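Local structure of cytochrome CH (Methylobacterium extorquens, 1QN2) at residues G31-E39 with L50-D58. The protein carries a covalently bound heme c and, as a c-type cytochrome related to cytochrome c2, probably shuttles electrons between redox partners. Residues are numbered along the deposited sequence; the frame is centred on the assembly and turned at random.
With HEC (heme c), chain D.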
ATOM      1  N   GLY A  31      -8.153  -5.434   3.631  1.00 24.63           N
ATOM      2  CA  GLY A  31      -7.693  -6.737   3.201  1.00 43.66           C
ATOM      3  C   GLY A  31      -6.662  -6.722   2.093  1.00 40.11           C
ATOM      4  O   GLY A  31      -6.574  -7.648   1.284  1.00 33.48           O
ATOM      5  N   VAL A  32      -5.855  -5.666   2.042  1.00 40.90           N
ATOM      6  CA  VAL A  32      -4.841  -5.570   1.003  1.00 25.74           C
ATOM      7  C   VAL A  32      -3.667  -6.492   1.232  1.00 26.45           C
ATOM      8  O   VAL A  32      -2.995  -6.912   0.281  1.00 33.08           O
ATOM      9  CB  VAL A  32      -4.343  -4.121   0.836  1.00 23.61           C
ATOM     10  CG1 VAL A  32      -3.518  -3.719   2.059  1.00 22.66           C
ATOM     11  CG2 VAL A  32      -3.537  -4.047  -0.465  1.00 17.84           C
ATOM     12  N   VAL A  33      -3.357  -6.849   2.481  1.00 29.29           N
ATOM     13  CA  VAL A  33      -2.224  -7.722   2.703  1.00 24.63           C
ATOM     14  C   VAL A  33      -2.431  -9.130   2.202  1.00 34.66           C
ATOM     15  O   VAL A  33      -3.326  -9.851   2.644  1.00 49.19           O
ATOM     16  CB  VAL A  33      -1.743  -7.720   4.157  1.00 25.42           C
ATOM     17  CG1 VAL A  33      -0.426  -8.470   4.252  1.00 29.92           C
ATOM     18  CG2 VAL A  33      -1.521  -6.255   4.565  1.00 20.45           C
ATOM     19  N   GLY A  34      -1.588  -9.547   1.259  1.00 35.06           N
ATOM     20  CA  GLY A  34      -1.697 -10.886   0.711  1.00 27.24           C
ATOM     21  C   GLY A  34      -2.637 -10.925  -0.476  1.00 26.77           C
ATOM     22  O   GLY A  34      -2.874 -11.975  -1.073  1.00 37.66           O
ATOM     23  N   ALA A  35      -3.188  -9.769  -0.850  1.00 23.13           N
ATOM     24  CA  ALA A  35      -4.102  -9.764  -1.996  1.00 28.82           C
ATOM     25  C   ALA A  35      -3.338  -9.525  -3.298  1.00 30.71           C
ATOM     26  O   ALA A  35      -2.187  -9.092  -3.293  1.00 24.24           O
ATOM     27  CB  ALA A  35      -5.160  -8.686  -1.809  1.00 43.19           C
ATOM     28  N   LYS A  36      -3.996  -9.815  -4.416  1.00 26.85           N
ATOM     29  CA  LYS A  36      -3.336  -9.591  -5.727  1.00 25.42           C
ATOM     30  C   LYS A  36      -3.407  -8.083  -6.024  1.00 26.06           C
ATOM     31  O   LYS A  36      -4.470  -7.493  -5.837  1.00 28.98           O
ATOM     32  CB  LYS A  36      -4.104 -10.358  -6.806  1.00 28.74           C
ATOM     33  CG  LYS A  36      -3.222 -10.918  -7.910  1.00 59.85           C
ATOM     34  CD  LYS A  36      -3.040  -9.909  -9.032  1.00195.97           C
ATOM     35  CE  LYS A  36      -3.384 -10.510 -10.384  1.00 87.72           C
ATOM     36  NZ  LYS A  36      -4.767 -10.160 -10.816  1.00118.36           N
ATOM     37  N   ALA A  37      -2.316  -7.466  -6.459  1.00 22.98           N
ATOM     38  CA  ALA A  37      -2.322  -6.043  -6.729  1.00 23.29           C
ATOM     39  C   ALA A  37      -3.156  -5.637  -7.926  1.00 18.55           C
ATOM     40  O   ALA A  37      -3.237  -6.332  -8.931  1.00 24.08           O
ATOM     41  CB  ALA A  37      -0.921  -5.480  -6.799  1.00 27.40           C
ATOM     42  N   GLY A  38      -3.787  -4.475  -7.792  1.00 19.74           N
ATOM     43  CA  GLY A  38      -4.619  -3.860  -8.786  1.00 24.32           C
ATOM     44  C   GLY A  38      -5.797  -4.650  -9.310  1.00 40.50           C
ATOM     45  O   GLY A  38      -6.219  -4.449 -10.452  1.00 38.53           O
ATOM     46  N   GLU A  39      -6.325  -5.552  -8.489  1.00 27.48           N
ATOM     47  CA  GLU A  39      -7.442  -6.384  -8.886  1.00 27.95           C
ATOM     48  C   GLU A  39      -8.683  -6.170  -8.046  1.00 35.69           C
ATOM     49  O   GLU A  39      -9.798  -6.422  -8.526  1.00 44.14           O
ATOM     50  CB  GLU A  39      -7.022  -7.862  -8.834  1.00 41.61           C
ATOM     51  N   LEU A  50      -0.137  -1.112 -12.560  1.00 25.50           N
ATOM     52  CA  LEU A  50      -0.351  -1.957 -11.373  1.00 14.61           C
ATOM     53  C   LEU A  50      -1.152  -3.190 -11.695  1.00 12.32           C
ATOM     54  O   LEU A  50      -0.850  -4.320 -11.286  1.00 19.50           O
ATOM     55  CB  LEU A  50      -1.064  -1.125 -10.287  1.00 16.82           C
ATOM     56  CG  LEU A  50      -1.006  -1.822  -8.909  1.00 20.84           C
ATOM     57  CD1 LEU A  50       0.449  -2.118  -8.550  1.00 15.24           C
ATOM     58  CD2 LEU A  50      -1.561  -0.867  -7.840  1.00 19.66           C
ATOM     59  N   LYS A  51      -2.247  -3.019 -12.440  1.00 17.37           N
ATOM     60  CA  LYS A  51      -3.052  -4.189 -12.751  1.00 24.24           C
ATOM     61  C   LYS A  51      -2.320  -5.258 -13.504  1.00 25.90           C
ATOM     62  O   LYS A  51      -2.602  -6.459 -13.339  1.00 20.53           O
ATOM     63  CB  LYS A  51      -4.389  -3.830 -13.330  1.00 33.64           C
ATOM     64  CG  LYS A  51      -4.621  -3.890 -14.805  1.00 34.11           C
ATOM     65  CD  LYS A  51      -6.084  -3.577 -15.121  1.00 64.67           C
ATOM     66  CE  LYS A  51      -6.522  -2.338 -14.346  1.00 65.69           C
ATOM     67  NZ  LYS A  51      -7.510  -2.669 -13.283  1.00197.39           N
ATOM     68  N   LYS A  52      -1.353  -4.914 -14.353  1.00 21.79           N
ATOM     69  CA  LYS A  52      -0.627  -5.939 -15.103  1.00 27.48           C
ATOM     70  C   LYS A  52       0.642  -6.385 -14.394  1.00 41.93           C
ATOM     71  O   LYS A  52       1.351  -7.276 -14.888  1.00 25.11           O
ATOM     72  CB  LYS A  52      -0.273  -5.402 -16.503  1.00 31.27           C
ATOM     73  CG  LYS A  52      -1.439  -4.949 -17.340  1.00 28.82           C
ATOM     74  CD  LYS A  52      -1.786  -5.885 -18.476  1.00 53.53           C
ATOM     75  CE  LYS A  52      -3.065  -5.463 -19.194  1.00 30.64           C
ATOM     76  NZ  LYS A  52      -2.860  -4.239 -20.017  1.00 48.95           N
ATOM     77  N   SER A  53       0.953  -5.789 -13.248  1.00 23.13           N
ATOM     78  CA  SER A  53       2.149  -6.125 -12.497  1.00 21.79           C
ATOM     79  C   SER A  53       2.191  -7.599 -12.112  1.00 20.77           C
ATOM     80  O   SER A  53       3.269  -8.174 -12.028  1.00 20.69           O
ATOM     81  CB  SER A  53       2.225  -5.267 -11.219  1.00 25.42           C
ATOM     82  OG  SER A  53       1.197  -5.696 -10.320  1.00 21.56           O
ATOM     83  N   GLY A  54       1.033  -8.203 -11.867  1.00 23.37           N
ATOM     84  CA  GLY A  54       0.993  -9.602 -11.475  1.00 31.98           C
ATOM     85  C   GLY A  54       1.516  -9.812 -10.067  1.00 34.19           C
ATOM     86  O   GLY A  54       1.755 -10.940  -9.637  1.00 32.37           O
ATOM     87  N   LEU A  55       1.710  -8.732  -9.315  1.00 23.77           N
ATOM     88  CA  LEU A  55       2.251  -8.827  -7.971  1.00 24.63           C
ATOM     89  C   LEU A  55       1.204  -9.273  -6.942  1.00 33.79           C
ATOM     90  O   LEU A  55       0.000  -9.101  -7.096  1.00 25.19           O
ATOM     91  CB  LEU A  55       2.753  -7.426  -7.526  1.00 18.32           C
ATOM     92  CG  LEU A  55       3.988  -6.842  -8.194  1.00 27.08           C
ATOM     93  CD1 LEU A  55       4.285  -5.447  -7.686  1.00 29.77           C
ATOM     94  CD2 LEU A  55       5.215  -7.724  -8.094  1.00 25.03           C
ATOM     95  N   THR A  56       1.737  -9.878  -5.884  1.00 27.48           N
ATOM     96  CA  THR A  56       0.958 -10.314  -4.721  1.00 21.16           C
ATOM     97  C   THR A  56       1.463  -9.476  -3.523  1.00 23.13           C
ATOM     98  O   THR A  56       2.672  -9.462  -3.284  1.00 23.37           O
ATOM     99  CB  THR A  56       1.147 -11.793  -4.385  1.00 35.29           C
ATOM    100  OG1 THR A  56       0.382 -12.603  -5.290  1.00 31.42           O
ATOM    101  CG2 THR A  56       0.652 -12.069  -2.959  1.00 33.08           C
ATOM    102  N   TRP A  57       0.563  -8.784  -2.840  1.00 21.56           N
ATOM    103  CA  TRP A  57       0.965  -7.954  -1.739  1.00 18.63           C
ATOM    104  C   TRP A  57       1.481  -8.678  -0.530  1.00 35.77           C
ATOM    105  O   TRP A  57       0.921  -8.546   0.566  1.00 28.82           O
ATOM    106  CB  TRP A  57      -0.066  -6.900  -1.388  1.00 20.29           C
ATOM    107  CG  TRP A  57      -0.200  -5.836  -2.438  1.00 23.84           C
ATOM    108  CD1 TRP A  57      -1.352  -5.360  -2.983  1.00 16.58           C
ATOM    109  CD2 TRP A  57       0.873  -5.133  -3.081  1.00 22.74           C
ATOM    110  NE1 TRP A  57      -1.066  -4.374  -3.902  1.00 21.87           N
ATOM    111  CE2 TRP A  57       0.292  -4.241  -4.008  1.00 20.45           C
ATOM    112  CE3 TRP A  57       2.260  -5.145  -2.940  1.00 18.16           C
ATOM    113  CZ2 TRP A  57       1.052  -3.365  -4.780  1.00 26.21           C
ATOM    114  CZ3 TRP A  57       3.021  -4.307  -3.737  1.00 39.08           C
ATOM    115  CH2 TRP A  57       2.413  -3.428  -4.640  1.00 20.37           C
ATOM    116  N   ASP A  58       2.555  -9.453  -0.677  1.00 25.35           N
ATOM    117  CA  ASP A  58       3.098 -10.135   0.519  1.00 26.85           C
ATOM    118  C   ASP A  58       3.975  -9.110   1.258  1.00 34.19           C
ATOM    119  O   ASP A  58       4.055  -7.977   0.759  1.00 25.82           O
ATOM    120  CB  ASP A  58       3.896 -11.355   0.133  1.00 33.87           C
ATOM    121  CG  ASP A  58       5.094 -11.144  -0.750  1.00 37.27           C
ATOM    122  OD1 ASP A  58       5.471 -10.004  -1.096  1.00 34.11           O
ATOM    123  OD2 ASP A  58       5.712 -12.163  -1.138  1.00 42.79           O
TER
HETATM  124 FE   HEC D 101      -1.368   4.388  -2.022  1.00 21.56          FE
HETATM  125  CHA HEC D 101      -2.304   2.101  -4.401  1.00 16.82           C
HETATM  126  CHB HEC D 101      -0.584   1.821   0.135  1.00 17.05           C
HETATM  127  CHC HEC D 101       0.207   6.633   0.082  1.00 13.03           C
HETATM  128  CHD HEC D 101      -2.630   6.917  -3.853  1.00 15.16           C
HETATM  129  NA  HEC D 101      -1.458   2.310  -2.104  1.00 17.53           N
HETATM  130  C1A HEC D 101      -1.846   1.572  -3.202  1.00 16.82           C
HETATM  131  C2A HEC D 101      -1.679   0.259  -2.864  1.00 16.34           C
HETATM  132  C3A HEC D 101      -1.200   0.173  -1.595  1.00 17.77           C
HETATM  133  C4A HEC D 101      -1.058   1.458  -1.117  1.00 19.90           C
HETATM  134  CMA HEC D 101      -0.923  -1.184  -0.959  1.00 17.45           C
HETATM  135  CAA HEC D 101      -1.984  -0.933  -3.739  1.00 15.71           C
HETATM  136  CBA HEC D 101      -3.415  -1.395  -3.463  1.00 22.90           C
HETATM  137  CGA HEC D 101      -3.939  -2.454  -4.426  1.00 31.11           C
HETATM  138  O1A HEC D 101      -3.171  -3.154  -5.131  1.00 22.58           O
HETATM  139  O2A HEC D 101      -5.095  -2.909  -4.202  1.00 25.35           O
HETATM  140  NB  HEC D 101      -0.406   4.268  -0.183  1.00 17.45           N
HETATM  141  C1B HEC D 101      -0.243   3.103   0.520  1.00 19.11           C
HETATM  142  C2B HEC D 101       0.215   3.461   1.767  1.00 15.00           C
HETATM  143  C3B HEC D 101       0.543   4.796   1.743  1.00 14.69           C
HETATM  144  C4B HEC D 101       0.084   5.318   0.538  1.00 14.45           C
HETATM  145  CMB HEC D 101       0.567   2.595   2.966  1.00 21.24           C
HETATM  146  CAB HEC D 101       1.223   5.457   2.769  1.00 26.06           C
HETATM  147  CBB HEC D 101       2.568   5.187   3.039  1.00 20.37           C
HETATM  148  NC  HEC D 101      -1.201   6.445  -1.926  1.00 18.79           N
HETATM  149  C1C HEC D 101      -0.571   7.160  -0.944  1.00 19.66           C
HETATM  150  C2C HEC D 101      -0.874   8.482  -1.184  1.00 19.74           C
HETATM  151  C3C HEC D 101      -1.700   8.574  -2.276  1.00 14.76           C
HETATM  152  C4C HEC D 101      -1.876   7.293  -2.753  1.00 16.74           C
HETATM  153  CMC HEC D 101      -0.530   9.777  -0.469  1.00 23.21           C
HETATM  154  CAC HEC D 101      -2.232   9.754  -2.804  1.00 24.32           C
HETATM  155  CBC HEC D 101      -1.458  10.873  -3.127  1.00 23.45           C
HETATM  156  ND  HEC D 101      -2.335   4.480  -3.843  1.00 14.92           N
HETATM  157  C1D HEC D 101      -2.706   5.656  -4.407  1.00 14.21           C
HETATM  158  C2D HEC D 101      -3.193   5.345  -5.661  1.00 19.34           C
HETATM  159  C3D HEC D 101      -3.122   3.998  -5.805  1.00 13.98           C
HETATM  160  C4D HEC D 101      -2.564   3.434  -4.685  1.00 18.95           C
HETATM  161  CMD HEC D 101      -3.756   6.205  -6.777  1.00 15.55           C
HETATM  162  CAD HEC D 101      -3.503   3.216  -7.048  1.00 20.84           C
HETATM  163  CBD HEC D 101      -2.140   3.067  -7.751  1.00 18.16           C
HETATM  164  CGD HEC D 101      -2.264   2.590  -9.195  1.00 28.74           C
HETATM  165  O1D HEC D 101      -1.202   2.577  -9.876  1.00 23.29           O
HETATM  166  O2D HEC D 101      -3.331   2.146  -9.669  1.00 18.95           O
HETATM  167  O   HOH W   1      -1.630  -7.769 -10.863  1.00 42.01           O
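A37 sets its methyl group against the indole of W57, CB lying 3.1 Å from NE1 and reaching CE2 and CZ2 from an oblique direction. CD1 of L50 and CB of L55 also pack against this methyl. On W57, CG stands anti to the carbonyl carbon (chi1 -69°), which brings the indole alongside 31-39 and towards the heme. Its NE1 then donates, at 2.7 Å and 167°, to the heme propionate oxygen O1A, which lies in the ring plane at the indole edge. G38 N gives that oxygen a second, equally straight bond of 3.0 Å, and the two donors may favour the ionised carboxylate. A tryptophan indole bonded to a heme propionate is familiar from mitochondrial cytochrome c, a member of the same class I cytochrome c family. The heme methyl CMA covers one face of the indole, while V32 CG2 meets CD1 obliquely at 3.6 Å. A phenylalanine in place of W57 would probably leave O1A with G38 N but without its indole donor, and the propionate freer to turn. The backbones also join: K36 and T56 form a single beta bridge, with W57 N to A35 O at 2.8 Å and A37 N to L55 O at 2.9 Å. Beyond it G34 N donates to W57 O, closing the end where V32 to A35 make a type II turn. G38, with positive phi, passes so close to L50 and K51 that a side chain would clash with K51 N. Beside it a water donates to A37 O and K51 O and accepts from G54 N, bridging the loop to the end of helix 48-53.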